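Local coordinates for alpha-1,3-glucanase (Bacillus circulans, PDB 5ZRU), which hydrolyses alpha-1,3-glucan as a family GH87 enzyme, of which this chain is the catalytic unit, within a longer protein that probably also binds carbohydrate, at residues Ser47-Gly51 and Gln52-Ala56; Gln117-Ser121 and Asp122-Asp126; Thr146-Gln149 and Pro150-Ile154; Ser290-Gly293 and Glu294-Tyr298; Ile495-Gln498 and Arg499-Gln503. One frame throughout, in Å; residues are numbered along the deposited sequence.

How the contacts relate
Contacts 1 and 5 are buried, whereas contacts 2, 3 and 4 are only partly so. Contacts 1, 2 and 3 belong to the D1 part, built of antiparallel sheets; contacts 4 and 5 belong to the D2 part, whose parallel strands coil as a beta-helix. Metal chemistry marks three of them: a calcium ion closes the turn of contact 1, and one zinc ion is shared by contacts 2 and 4, which touch across the two parts and have centres about 13 Å apart. Contact 3 is metal-free, a type II turn braced by a carboxylate and centred about 41 Å from contact 2. Contact 5 shows no hydrogen bond between its segments, and a methyl group fills its corner.

Contact 1. Residues Ser47-Gly51 and Gln52-Ala56; sequences SEASG and QRYIA. With CA (calcium ion), chain M.
Ser-50 and Arg-53 meet at the calcium ion, and the tight part of the contact lies there. The metal is 2.4 Å from Ser-50 O and 2.3 Å from Arg-53 O, so two carbonyl oxygens that would probably repel each other without the cation are drawn together. Ser-50 adds its hydroxyl: with OG set between its backbone N and carbonyl carbon (chi1 67°), it faces the same ion as the carbonyl and chelates it. Water 2 is a further ligand, and Asp-22, Thr-23 and Asp-169 complete the site. The methyl Ala-49 CB fits 3.3 Å from Arg-53 O and 3.8 Å from Tyr-54 CB. Gly-51 and Gln-52 both have positive phi, and Gln-52 N donates to Ala-49 O over 2.8 Å from well above the carbonyl plane, while the bond from Arg-53 N to Ser-50 O is weak. This turn leads into strand 53-57 of the D1 antiparallel sheet, paired with strands 33-36 and 166-174. Water 1 accepts a hydrogen bond from Gln-52 NE2 at 3.0 Å and lies within bonding distance of Ser-47 O and Ala-49 O; the Gln-52 amide also has Asp-427 as a polar partner. The looser side belongs to Gly-51 and Arg-53, both partly exposed. The Arg-53 side chain runs over Gly-51 O, CG approaching it to 3.4 Å, then leads away to a salt bridge between NH2 and Asp-24.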
loop_
_atom_site.group_PDB
_atom_site.type_symbol
_atom_site.label_atom_id
_atom_site.label_comp_id
_atom_site.label_asym_id
_atom_site.label_seq_id
_atom_site.Cartn_x
_atom_site.Cartn_y
_atom_site.Cartn_z
ATOM N N SER A 47 4.955 -17.074 1.229
ATOM C CA SER A 47 3.922 -16.474 2.078
ATOM C C SER A 47 3.598 -15.043 1.668
ATOM O O SER A 47 2.504 -14.546 1.983
ATOM C CB SER A 47 4.340 -16.485 3.554
ATOM O OG SER A 47 5.475 -15.656 3.779
ATOM N N GLU A 48 4.518 -14.366 0.980
ATOM C CA GLU A 48 4.280 -13.006 0.521
ATOM C C GLU A 48 3.920 -12.915 -0.959
ATOM O O GLU A 48 3.763 -11.802 -1.473
ATOM C CB GLU A 48 5.510 -12.131 0.799
ATOM C CG GLU A 48 5.772 -11.874 2.278
ATOM C CD GLU A 48 6.849 -10.835 2.467
ATOM O OE1 GLU A 48 6.537 -9.620 2.435
ATOM O OE2 GLU A 48 8.018 -11.229 2.609
ATOM N N ALA A 49 3.787 -14.038 -1.659
ATOM C CA ALA A 49 3.288 -14.006 -3.028
ATOM C C ALA A 49 1.765 -13.933 -3.041
ATOM O O ALA A 49 1.094 -14.424 -2.127
ATOM C CB ALA A 49 3.746 -15.247 -3.798
ATOM N N SER A 50 1.206 -13.316 -4.091
ATOM C CA SER A 50 -0.248 -13.321 -4.208
ATOM C C SER A 50 -0.739 -14.764 -4.260
ATOM O O SER A 50 -0.138 -15.625 -4.918
ATOM C CB SER A 50 -0.717 -12.542 -5.445
ATOM O OG SER A 50 -0.319 -13.202 -6.640
ATOM N N GLY A 51 -1.798 -15.047 -3.505
ATOM C CA GLY A 51 -2.306 -16.401 -3.422
ATOM C C GLY A 51 -1.329 -17.388 -2.812
ATOM O O GLY A 51 -1.534 -18.601 -2.922
ATOM N N GLN A 52 -0.274 -16.872 -2.160
ATOM C CA GLN A 52 0.768 -17.685 -1.527
ATOM C C GLN A 52 1.399 -18.670 -2.514
ATOM O O GLN A 52 1.758 -19.796 -2.160
ATOM C CB GLN A 52 0.229 -18.406 -0.290
ATOM C CG GLN A 52 -0.316 -17.434 0.776
ATOM C CD GLN A 52 -1.712 -16.928 0.442
ATOM O OE1 GLN A 52 -2.607 -17.711 0.096
ATOM N NE2 GLN A 52 -1.903 -15.620 0.538
ATOM N N ARG A 53 1.549 -18.233 -3.765
ATOM C CA ARG A 53 2.107 -19.058 -4.830
ATOM C C ARG A 53 2.867 -18.165 -5.798
ATOM O O ARG A 53 2.375 -17.103 -6.161
ATOM C CB ARG A 53 1.006 -19.802 -5.599
ATOM C CG ARG A 53 0.262 -20.845 -4.794
ATOM C CD ARG A 53 -1.095 -21.133 -5.404
ATOM N NE ARG A 53 -0.983 -21.863 -6.660
ATOM C CZ ARG A 53 -0.795 -23.177 -6.740
ATOM N NH1 ARG A 53 -0.685 -23.900 -5.632
ATOM N NH2 ARG A 53 -0.706 -23.769 -7.923
ATOM N N TYR A 54 4.058 -18.590 -6.218
ATOM C CA TYR A 54 4.766 -17.875 -7.273
ATOM C C TYR A 54 5.622 -18.866 -8.047
ATOM O O TYR A 54 5.760 -20.029 -7.661
ATOM C CB TYR A 54 5.617 -16.723 -6.714
ATOM C CG TYR A 54 6.865 -17.143 -5.953
ATOM C CD1 TYR A 54 6.793 -17.538 -4.614
ATOM C CD2 TYR A 54 8.116 -17.115 -6.564
ATOM C CE1 TYR A 54 7.951 -17.896 -3.903
ATOM C CE2 TYR A 54 9.275 -17.471 -5.865
ATOM C CZ TYR A 54 9.184 -17.859 -4.534
ATOM O OH TYR A 54 10.327 -18.205 -3.843
ATOM N N ILE A 55 6.183 -18.396 -9.162
ATOM C CA ILE A 55 7.033 -19.223 -10.018
ATOM C C ILE A 55 8.484 -18.878 -9.723
ATOM O O ILE A 55 8.913 -17.730 -9.897
ATOM C CB ILE A 55 6.712 -19.020 -11.509
ATOM C CG1 ILE A 55 5.253 -19.358 -11.790
ATOM C CG2 ILE A 55 7.630 -19.888 -12.374
ATOM C CD1 ILE A 55 4.568 -18.316 -12.635
ATOM N N ALA A 56 9.247 -19.872 -9.285
ATOM C CA ALA A 56 10.676 -19.701 -9.087
ATOM C C ALA A 56 11.410 -19.966 -10.396
ATOM O O ALA A 56 11.113 -20.944 -11.097
ATOM C CB ALA A 56 11.189 -20.629 -7.985
HETATM CA CA CA M . 0.803 -15.670 -7.091
HETATM O O HOH W 1 0.419 -13.675 0.378
HETATM O O HOH W 2 -1.320 -16.874 -7.467
#

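Contact 2. Residues Gln117-Ser121 and Asp122-Asp126; sequences QYFSS and DHPAD. With ZN (zinc ion), chain G.
Ala-125 N donates to Tyr-118 O at 2.7 Å, in the carbonyl plane and nearly straight (162°), and Tyr-118 N returns a bond to Ala-125 O. Gln-117 NE2 reaches Asp-126 OD1 at 3.1 Å, the acceptor lying in the amide plane, and water 3 donates to both that oxygen and Gln-117 OE1. Asp-126 OD2 is engaged by Ser-290. These bonds define a beta hairpin, with Tyr-118 and Ala-125 an antiparallel hydrogen-bonded pair. At its loop, Ser-121 OG accepts from His-123 N at 3.1 Å. His-123 ND1 donates in its ring plane to Asp-122 OD1 over 2.8 Å, from 51° out of the carboxylate plane, which fixes the ring's rotation and turns NE2 to the zinc ion, 2.1 Å away. OD2 of Asp-122 hydrogen-bonds Tyr-468 OH. Glu-294 and water 5 also bind that zinc. A leucine in place of Gln-117 would probably leave Asp-126 OD1 without its amide donor and water 3 with one acceptor fewer. Outward, Phe-119 lies alongside Pro-124, CE1 meeting CB at 3.6 Å.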
loop_
_atom_site.group_PDB
_atom_site.type_symbol
_atom_site.label_atom_id
_atom_site.label_comp_id
_atom_site.label_asym_id
_atom_site.label_seq_id
_atom_site.Cartn_x
_atom_site.Cartn_y
_atom_site.Cartn_z
ATOM N N GLN A 117 13.319 -6.459 4.583
ATOM C CA GLN A 117 13.375 -5.899 5.930
ATOM C C GLN A 117 13.301 -7.053 6.916
ATOM O O GLN A 117 12.598 -8.035 6.672
ATOM C CB GLN A 117 12.214 -4.929 6.194
ATOM C CG GLN A 117 12.277 -3.643 5.386
ATOM C CD GLN A 117 13.217 -2.640 6.024
ATOM O OE1 GLN A 117 12.812 -1.894 6.909
ATOM N NE2 GLN A 117 14.477 -2.623 5.582
ATOM N N TYR A 118 14.007 -6.928 8.046
ATOM C CA TYR A 118 14.256 -8.079 8.908
ATOM C C TYR A 118 13.791 -7.801 10.336
ATOM O O TYR A 118 14.039 -6.722 10.880
ATOM C CB TYR A 118 15.751 -8.453 8.873
ATOM C CG TYR A 118 16.243 -8.828 7.488
ATOM C CD1 TYR A 118 16.173 -10.148 7.038
ATOM C CD2 TYR A 118 16.783 -7.864 6.628
ATOM C CE1 TYR A 118 16.623 -10.496 5.777
ATOM C CE2 TYR A 118 17.239 -8.205 5.362
ATOM C CZ TYR A 118 17.152 -9.524 4.942
ATOM O OH TYR A 118 17.599 -9.867 3.689
ATOM N N PHE A 119 13.125 -8.784 10.947
ATOM C CA PHE A 119 12.421 -8.556 12.207
ATOM C C PHE A 119 12.855 -9.539 13.285
ATOM O O PHE A 119 12.618 -10.745 13.167
ATOM C CB PHE A 119 10.908 -8.634 11.992
ATOM C CG PHE A 119 10.374 -7.489 11.176
ATOM C CD1 PHE A 119 10.019 -6.292 11.787
ATOM C CD2 PHE A 119 10.285 -7.590 9.791
ATOM C CE1 PHE A 119 9.553 -5.215 11.033
ATOM C CE2 PHE A 119 9.817 -6.520 9.026
ATOM C CZ PHE A 119 9.457 -5.330 9.646
ATOM N N SER A 120 13.469 -9.013 14.344
ATOM C CA SER A 120 13.617 -9.725 15.609
ATOM C C SER A 120 12.827 -9.054 16.724
ATOM O O SER A 120 12.867 -9.509 17.874
ATOM C CB SER A 120 15.098 -9.825 15.991
ATOM O OG SER A 120 15.706 -8.549 15.976
ATOM N N SER A 121 12.115 -7.985 16.398
ATOM C CA SER A 121 11.238 -7.242 17.284
ATOM C C SER A 121 10.193 -6.576 16.401
ATOM O O SER A 121 10.085 -6.880 15.207
ATOM C CB SER A 121 12.030 -6.209 18.102
ATOM O OG SER A 121 12.519 -5.180 17.246
ATOM N N ASP A 122 9.450 -5.629 16.967
ATOM C CA ASP A 122 8.507 -4.865 16.162
ATOM C C ASP A 122 9.163 -3.700 15.427
ATOM O O ASP A 122 8.455 -2.858 14.867
ATOM C CB ASP A 122 7.347 -4.355 17.024
ATOM C CG ASP A 122 7.784 -3.357 18.084
ATOM O OD1 ASP A 122 9.000 -3.081 18.217
ATOM O OD2 ASP A 122 6.887 -2.853 18.797
ATOM N N HIS A 123 10.487 -3.618 15.423
ATOM C CA HIS A 123 11.174 -2.620 14.628
ATOM C C HIS A 123 12.007 -3.318 13.566
ATOM O O HIS A 123 12.752 -4.253 13.893
ATOM C CB HIS A 123 12.089 -1.747 15.490
ATOM C CG HIS A 123 11.380 -0.657 16.223
ATOM N ND1 HIS A 123 10.402 -0.902 17.162
ATOM C CD2 HIS A 123 11.512 0.688 16.157
ATOM C CE1 HIS A 123 9.957 0.247 17.641
ATOM N NE2 HIS A 123 10.620 1.225 17.052
ATOM N N PRO A 124 11.948 -2.883 12.311
ATOM C CA PRO A 124 12.729 -3.552 11.267
ATOM C C PRO A 124 14.217 -3.275 11.400
ATOM O O PRO A 124 14.637 -2.223 11.888
ATOM C CB PRO A 124 12.173 -2.952 9.969
ATOM C CG PRO A 124 11.679 -1.609 10.369
ATOM C CD PRO A 124 11.137 -1.773 11.774
ATOM N N ALA A 125 15.011 -4.243 10.955
ATOM C CA ALA A 125 16.444 -4.093 10.767
ATOM C C ALA A 125 16.759 -4.182 9.280
ATOM O O ALA A 125 15.980 -4.726 8.491
ATOM C CB ALA A 125 17.222 -5.163 11.548
ATOM N N ASP A 126 17.906 -3.633 8.893
ATOM C CA ASP A 126 18.201 -3.414 7.483
ATOM C C ASP A 126 19.119 -4.468 6.875
ATOM O O ASP A 126 19.398 -4.398 5.674
ATOM C CB ASP A 126 18.815 -2.023 7.290
ATOM C CG ASP A 126 17.809 -0.906 7.539
ATOM O OD1 ASP A 126 16.646 -1.040 7.092
ATOM O OD2 ASP A 126 18.171 0.096 8.193
HETATM ZN ZN ZN G . 10.425 3.267 17.327
HETATM O O HOH W 3 14.336 0.061 8.153
HETATM O O HOH W 4 14.311 -6.286 13.982
HETATM O O HOH W 5 9.058 3.672 19.256
#

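Contact 3. Residues Thr146-Gln149 and Pro150-Ile154; sequences TPLQ and PGDTI
Gln-149 to Asp-152 form a type II beta turn, closed by Asp-152 N donating to Gln-149 O at 2.9 Å. Gly-151, with phi 92°, holds the turn position where a side chain would jam against the preceding carbonyl oxygen. The turn joins strand 147-148 to strand 153-157. Asp-152 folds its side chain back over the turn: with CG beside the backbone N (chi1 -77°), OD2 accepts from Gln-149 N at 2.8 Å, a nearly straight bond (167°) that arrives from above the carboxylate plane. Water 6 donates to the same OD2 at 2.7 Å and weakly to Pro-147 O, while OD1 accepts a hydrogen bond from Asn-101 ND2. Next to the turn, Leu-148 and Ile-154 cross at about a right angle, their CD1 methyls 3.9 Å apart. Both also touch strands 93-100 and 166-174, so they pack between the two D1 sheets. Three donors converge on one carboxylate, which is consistent with an ionised Asp-152 that ties its own end of the turn to Gln-149 N.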
loop_
_atom_site.group_PDB
_atom_site.type_symbol
_atom_site.label_atom_id
_atom_site.label_comp_id
_atom_site.label_asym_id
_atom_site.label_seq_id
_atom_site.Cartn_x
_atom_site.Cartn_y
_atom_site.Cartn_z
ATOM N N THR A 146 5.924 -2.323 -28.996
ATOM C CA THR A 146 4.601 -2.383 -29.595
ATOM C C THR A 146 3.663 -3.073 -28.616
ATOM O O THR A 146 4.096 -3.931 -27.840
ATOM C CB THR A 146 4.597 -3.141 -30.933
ATOM O OG1 THR A 146 4.909 -4.517 -30.701
ATOM C CG2 THR A 146 5.626 -2.548 -31.898
ATOM N N PRO A 147 2.380 -2.721 -28.631
ATOM C CA PRO A 147 1.447 -3.326 -27.672
ATOM C C PRO A 147 1.323 -4.832 -27.868
ATOM O O PRO A 147 1.277 -5.335 -28.993
ATOM C CB PRO A 147 0.118 -2.614 -27.967
ATOM C CG PRO A 147 0.499 -1.340 -28.641
ATOM C CD PRO A 147 1.735 -1.680 -29.447
ATOM N N LEU A 148 1.270 -5.545 -26.748
ATOM C CA LEU A 148 0.885 -6.947 -26.751
ATOM C C LEU A 148 -0.562 -7.093 -27.201
ATOM O O LEU A 148 -1.437 -6.314 -26.804
ATOM C CB LEU A 148 1.061 -7.535 -25.350
ATOM C CG LEU A 148 2.497 -7.526 -24.830
ATOM C CD1 LEU A 148 2.532 -7.549 -23.305
ATOM C CD2 LEU A 148 3.282 -8.707 -25.401
ATOM N N GLN A 149 -0.819 -8.103 -28.022
ATOM C CA GLN A 149 -2.133 -8.365 -28.585
ATOM C C GLN A 149 -2.628 -9.738 -28.147
ATOM O O GLN A 149 -1.823 -10.622 -27.834
ATOM C CB GLN A 149 -2.088 -8.313 -30.121
ATOM C CG GLN A 149 -1.337 -7.122 -30.694
ATOM C CD GLN A 149 -2.261 -6.097 -31.311
ATOM O OE1 GLN A 149 -3.334 -5.809 -30.774
ATOM N NE2 GLN A 149 -1.856 -5.543 -32.451
ATOM N N PRO A 150 -3.945 -9.952 -28.113
ATOM C CA PRO A 150 -4.472 -11.287 -27.796
ATOM C C PRO A 150 -3.790 -12.370 -28.622
ATOM O O PRO A 150 -3.583 -12.222 -29.828
ATOM C CB PRO A 150 -5.960 -11.162 -28.137
ATOM C CG PRO A 150 -6.263 -9.709 -27.892
ATOM C CD PRO A 150 -5.022 -8.959 -28.305
ATOM N N GLY A 151 -3.403 -13.455 -27.957
ATOM C CA GLY A 151 -2.663 -14.517 -28.591
ATOM C C GLY A 151 -1.157 -14.399 -28.494
ATOM O O GLY A 151 -0.459 -15.407 -28.664
ATOM N N ASP A 152 -0.628 -13.199 -28.248
ATOM C CA ASP A 152 0.804 -13.062 -28.020
ATOM C C ASP A 152 1.200 -13.845 -26.779
ATOM O O ASP A 152 0.422 -13.985 -25.835
ATOM C CB ASP A 152 1.198 -11.594 -27.827
ATOM C CG ASP A 152 1.257 -10.816 -29.125
ATOM O OD1 ASP A 152 1.238 -11.434 -30.220
ATOM O OD2 ASP A 152 1.314 -9.572 -29.045
ATOM N N THR A 153 2.421 -14.361 -26.776
ATOM C CA THR A 153 2.985 -14.955 -25.575
ATOM C C THR A 153 4.080 -14.037 -25.060
ATOM O O THR A 153 4.940 -13.603 -25.831
ATOM C CB THR A 153 3.541 -16.352 -25.841
ATOM O OG1 THR A 153 4.575 -16.270 -26.827
ATOM C CG2 THR A 153 2.430 -17.270 -26.330
ATOM N N ILE A 154 4.030 -13.712 -23.774
ATOM C CA ILE A 154 5.096 -12.956 -23.131
ATOM C C ILE A 154 5.752 -13.880 -22.118
ATOM O O ILE A 154 5.069 -14.513 -21.297
ATOM C CB ILE A 154 4.580 -11.649 -22.498
ATOM C CG1 ILE A 154 5.721 -10.924 -21.757
ATOM C CG2 ILE A 154 3.352 -11.926 -21.630
ATOM C CD1 ILE A 154 5.406 -9.454 -21.379
HETATM O O HOH W 6 3.356 -7.871 -29.554
#

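Contact 4. Residues Ser290-Gly293 and Glu294-Tyr298; sequences SRYG and EQAVY. With ZN (zinc ion), chain G.
Tyr-292 O accepts from Gln-295 N at 2.9 Å, the shorter of the two hydrogen bonds between the segments, although the donor sits well above the carbonyl plane. The companion bond from Glu-294 N to Arg-291 O is weak. Tyr-292 N donates to Ser-290 OG at 2.9 Å, forming an ST turn; Asp-126 also engages that hydroxyl. Tyr-292, Gly-293 and Glu-294 all have positive phi, so the chain coils tightly in this loop, which follows strand 277-285 of the D2 beta-helix. Glu-294 then bends at chi2 (105°), folding the carboxylate back alongside the Gly-293 peptide, from where OE2 reaches the zinc ion at 2.0 Å. His-123 and water 5 share the metal, which ties a D2 loop to the D1 hairpin. Arg-291 NH2 passes 3.9 Å from Glu-294 CG, but the charged atoms stay apart, with NH2 5.1 Å from OE1. Ala-296 CB presses 3.3 Å from Arg-291 O and meets the edge of the Tyr-292 ring, 3.9 Å from CD2. Tyr-292 OH hydrogen-bonds Pro-262 O.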
loop_
_atom_site.group_PDB
_atom_site.type_symbol
_atom_site.label_atom_id
_atom_site.label_comp_id
_atom_site.label_asym_id
_atom_site.label_seq_id
_atom_site.Cartn_x
_atom_site.Cartn_y
_atom_site.Cartn_z
ATOM N N SER A 290 15.952 2.170 3.952
ATOM C CA SER A 290 15.797 2.061 5.397
ATOM C C SER A 290 14.727 3.024 5.899
ATOM O O SER A 290 14.573 4.134 5.382
ATOM C CB SER A 290 17.128 2.350 6.118
ATOM O OG SER A 290 16.947 2.413 7.529
ATOM N N ARG A 291 14.003 2.592 6.934
ATOM C CA ARG A 291 13.099 3.470 7.670
ATOM C C ARG A 291 13.820 4.413 8.622
ATOM O O ARG A 291 13.177 5.327 9.157
ATOM C CB ARG A 291 12.094 2.649 8.488
ATOM C CG ARG A 291 10.989 2.012 7.686
ATOM C CD ARG A 291 9.891 1.466 8.604
ATOM N NE ARG A 291 9.144 2.531 9.274
ATOM C CZ ARG A 291 8.067 2.314 10.022
ATOM N NH1 ARG A 291 7.619 1.076 10.189
ATOM N NH2 ARG A 291 7.429 3.328 10.591
ATOM N N TYR A 292 15.114 4.201 8.861
ATOM C CA TYR A 292 15.885 5.014 9.805
ATOM C C TYR A 292 15.168 5.156 11.151
ATOM O O TYR A 292 15.106 6.242 11.732
ATOM C CB TYR A 292 16.181 6.397 9.217
ATOM C CG TYR A 292 17.175 6.423 8.073
ATOM C CD1 TYR A 292 18.546 6.397 8.315
ATOM C CD2 TYR A 292 16.744 6.531 6.753
ATOM C CE1 TYR A 292 19.455 6.461 7.280
ATOM C CE2 TYR A 292 17.649 6.588 5.711
ATOM C CZ TYR A 292 19.003 6.553 5.980
ATOM O OH TYR A 292 19.918 6.617 4.951
ATOM N N GLY A 293 14.591 4.055 11.637
ATOM C CA GLY A 293 13.873 4.057 12.902
ATOM C C GLY A 293 12.841 5.159 13.086
ATOM O O GLY A 293 12.849 5.852 14.107
ATOM N N GLU A 294 11.944 5.320 12.111
ATOM C CA GLU A 294 10.904 6.354 12.074
ATOM C C GLU A 294 11.453 7.771 11.918
ATOM O O GLU A 294 10.687 8.741 12.031
ATOM C CB GLU A 294 9.995 6.305 13.311
ATOM C CG GLU A 294 9.343 4.958 13.549
ATOM C CD GLU A 294 9.980 4.187 14.695
ATOM O OE1 GLU A 294 10.852 3.338 14.428
ATOM O OE2 GLU A 294 9.612 4.434 15.860
ATOM N N GLN A 295 12.748 7.929 11.654
ATOM C CA GLN A 295 13.346 9.238 11.425
ATOM C C GLN A 295 13.765 9.437 9.974
ATOM O O GLN A 295 14.616 10.287 9.701
ATOM C CB GLN A 295 14.562 9.449 12.333
ATOM C CG GLN A 295 14.283 9.453 13.828
ATOM C CD GLN A 295 15.560 9.653 14.643
ATOM O OE1 GLN A 295 16.206 10.700 14.563
ATOM N NE2 GLN A 295 15.936 8.640 15.415
ATOM N N ALA A 296 13.195 8.665 9.038
ATOM C CA ALA A 296 13.644 8.762 7.650
ATOM C C ALA A 296 13.289 10.115 7.041
ATOM O O ALA A 296 14.059 10.650 6.238
ATOM C CB ALA A 296 13.051 7.627 6.810
ATOM N N VAL A 297 12.132 10.677 7.416
ATOM C CA VAL A 297 11.594 11.906 6.827
ATOM C C VAL A 297 11.721 11.851 5.307
ATOM O O VAL A 297 12.314 12.736 4.675
ATOM C CB VAL A 297 12.293 13.147 7.411
ATOM C CG1 VAL A 297 11.512 14.416 7.051
ATOM C CG2 VAL A 297 12.399 12.996 8.915
ATOM N N TYR A 298 11.167 10.805 4.710
ATOM C CA TYR A 298 11.439 10.489 3.309
ATOM C C TYR A 298 10.193 9.807 2.745
ATOM O O TYR A 298 10.251 8.737 2.133
ATOM C CB TYR A 298 12.705 9.630 3.224
ATOM C CG TYR A 298 13.472 9.571 1.909
ATOM C CD1 TYR A 298 12.817 9.428 0.689
ATOM C CD2 TYR A 298 14.867 9.599 1.903
ATOM C CE1 TYR A 298 13.528 9.329 -0.505
ATOM C CE2 TYR A 298 15.591 9.492 0.717
ATOM C CZ TYR A 298 14.911 9.350 -0.486
ATOM O OH TYR A 298 15.614 9.250 -1.667
HETATM ZN ZN ZN G . 10.425 3.267 17.327
HETATM O O HOH W 5 9.058 3.672 19.256
#

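Contact 5. Residues Ile495-Gln498 and Arg499-Gln503; sequences INTQ and RSAIQ
Thr-497 meets Arg-499 and Ser-500 through its methyl: chi1 of -69° puts OG1 beside the backbone N and turns CG2 anti to that nitrogen, into the bend the chain makes next. The bend is a corner of the D2 parallel beta-helix, carrying the chain from strand 487-495 to strand 502-505, which pair with different sets of parallel strands. CG2 lies 3.3 Å from Ser-500 O and 3.5 Å from Arg-499 O, so one methyl props two successive carbonyls, and it is also 3.8 Å from Ala-501 N. No hydrogen bond crosses between the segments, so between the two the contact is van der Waals. With a serine in its place CG2 is gone, and a gap would probably open beside both carbonyl oxygens, leaving the bend less firmly propped. The polar side chains around it face other partners. Arg-499 turns away with a bend at chi2, its guanidinium held by Thr-530 O, His-537 O and Ser-464 OG, while Ser-500 OG hydrogen-bonds Ala-540 N. The end of the Gln-498 side chain leads away from 499-503: NE2 donates to Asn-460 O, and the side chain touches Phe-40 of the D1 part. The backbone of Thr-497 itself is tied to Gly-522 and Lys-525. The threonine hydroxyl lies against the alanine, OG1 being 4.0 Å from Ala-501 CA and 4.1 Å from Ala-501 CB.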
loop_
_atom_site.group_PDB
_atom_site.type_symbol
_atom_site.label_atom_id
_atom_site.label_comp_id
_atom_site.label_asym_id
_atom_site.label_seq_id
_atom_site.Cartn_x
_atom_site.Cartn_y
_atom_site.Cartn_z
ATOM N N ILE A 495 -13.126 -14.130 3.510
ATOM C CA ILE A 495 -12.906 -15.397 2.820
ATOM C C ILE A 495 -11.534 -15.962 3.166
ATOM O O ILE A 495 -10.518 -15.266 3.043
ATOM C CB ILE A 495 -13.047 -15.216 1.299
ATOM C CG1 ILE A 495 -14.451 -14.691 0.975
ATOM C CG2 ILE A 495 -12.713 -16.507 0.561
ATOM C CD1 ILE A 495 -14.528 -14.000 -0.353
ATOM N N ASN A 496 -11.510 -17.241 3.562
ATOM C CA ASN A 496 -10.273 -18.003 3.768
ATOM C C ASN A 496 -9.313 -17.299 4.723
ATOM O O ASN A 496 -8.130 -17.107 4.428
ATOM C CB ASN A 496 -9.591 -18.305 2.435
ATOM C CG ASN A 496 -10.194 -19.514 1.747
ATOM O OD1 ASN A 496 -10.800 -20.366 2.402
ATOM N ND2 ASN A 496 -10.047 -19.592 0.424
ATOM N N THR A 497 -9.825 -16.962 5.902
ATOM C CA THR A 497 -9.031 -16.283 6.916
ATOM C C THR A 497 -7.994 -17.231 7.522
ATOM O O THR A 497 -8.254 -18.422 7.723
ATOM C CB THR A 497 -9.949 -15.714 7.998
ATOM O OG1 THR A 497 -10.715 -14.627 7.446
ATOM C CG2 THR A 497 -9.142 -15.210 9.200
ATOM N N GLN A 498 -6.808 -16.684 7.801
ATOM C CA GLN A 498 -5.698 -17.488 8.312
ATOM C C GLN A 498 -6.003 -18.038 9.700
ATOM O O GLN A 498 -5.904 -19.248 9.932
ATOM C CB GLN A 498 -4.413 -16.646 8.318
ATOM C CG GLN A 498 -4.048 -16.124 6.909
ATOM C CD GLN A 498 -2.716 -15.390 6.856
ATOM O OE1 GLN A 498 -1.823 -15.630 7.671
ATOM N NE2 GLN A 498 -2.581 -14.485 5.888
ATOM N N ARG A 499 -6.353 -17.165 10.646
ATOM C CA ARG A 499 -6.754 -17.627 11.973
ATOM C C ARG A 499 -8.229 -17.279 12.189
ATOM O O ARG A 499 -9.085 -17.842 11.507
ATOM C CB ARG A 499 -5.839 -17.044 13.062
ATOM C CG ARG A 499 -5.990 -17.737 14.441
ATOM C CD ARG A 499 -5.667 -19.253 14.383
ATOM N NE ARG A 499 -5.624 -19.848 15.725
ATOM C CZ ARG A 499 -4.584 -19.741 16.548
ATOM N NH1 ARG A 499 -3.500 -19.085 16.159
ATOM N NH2 ARG A 499 -4.614 -20.302 17.757
ATOM N N SER A 500 -8.566 -16.370 13.104
ATOM C CA SER A 500 -9.971 -16.037 13.327
ATOM C C SER A 500 -10.407 -14.853 12.465
ATOM O O SER A 500 -9.637 -13.919 12.233
ATOM C CB SER A 500 -10.248 -15.740 14.807
ATOM O OG SER A 500 -10.062 -16.912 15.592
ATOM N N ALA A 501 -11.655 -14.900 11.988
ATOM C CA ALA A 501 -12.131 -13.852 11.083
ATOM C C ALA A 501 -12.285 -12.510 11.796
ATOM O O ALA A 501 -11.859 -11.470 11.282
ATOM C CB ALA A 501 -13.460 -14.267 10.437
ATOM N N ILE A 502 -12.915 -12.499 12.964
ATOM C CA ILE A 502 -13.159 -11.265 13.707
ATOM C C ILE A 502 -12.642 -11.458 15.125
ATOM O O ILE A 502 -13.020 -12.428 15.791
ATOM C CB ILE A 502 -14.654 -10.898 13.722
ATOM C CG1 ILE A 502 -15.186 -10.792 12.294
ATOM C CG2 ILE A 502 -14.878 -9.582 14.453
ATOM C CD1 ILE A 502 -16.695 -10.672 12.239
ATOM N N GLN A 503 -11.785 -10.536 15.583
ATOM C CA GLN A 503 -11.057 -10.672 16.850
ATOM C C GLN A 503 -11.193 -9.402 17.682
ATOM O O GLN A 503 -10.979 -8.295 17.168
ATOM C CB GLN A 503 -9.570 -10.976 16.589
ATOM C CG GLN A 503 -8.645 -10.901 17.808
ATOM C CD GLN A 503 -7.260 -11.474 17.510
ATOM O OE1 GLN A 503 -7.140 -12.461 16.794
ATOM N NE2 GLN A 503 -6.214 -10.854 18.057
#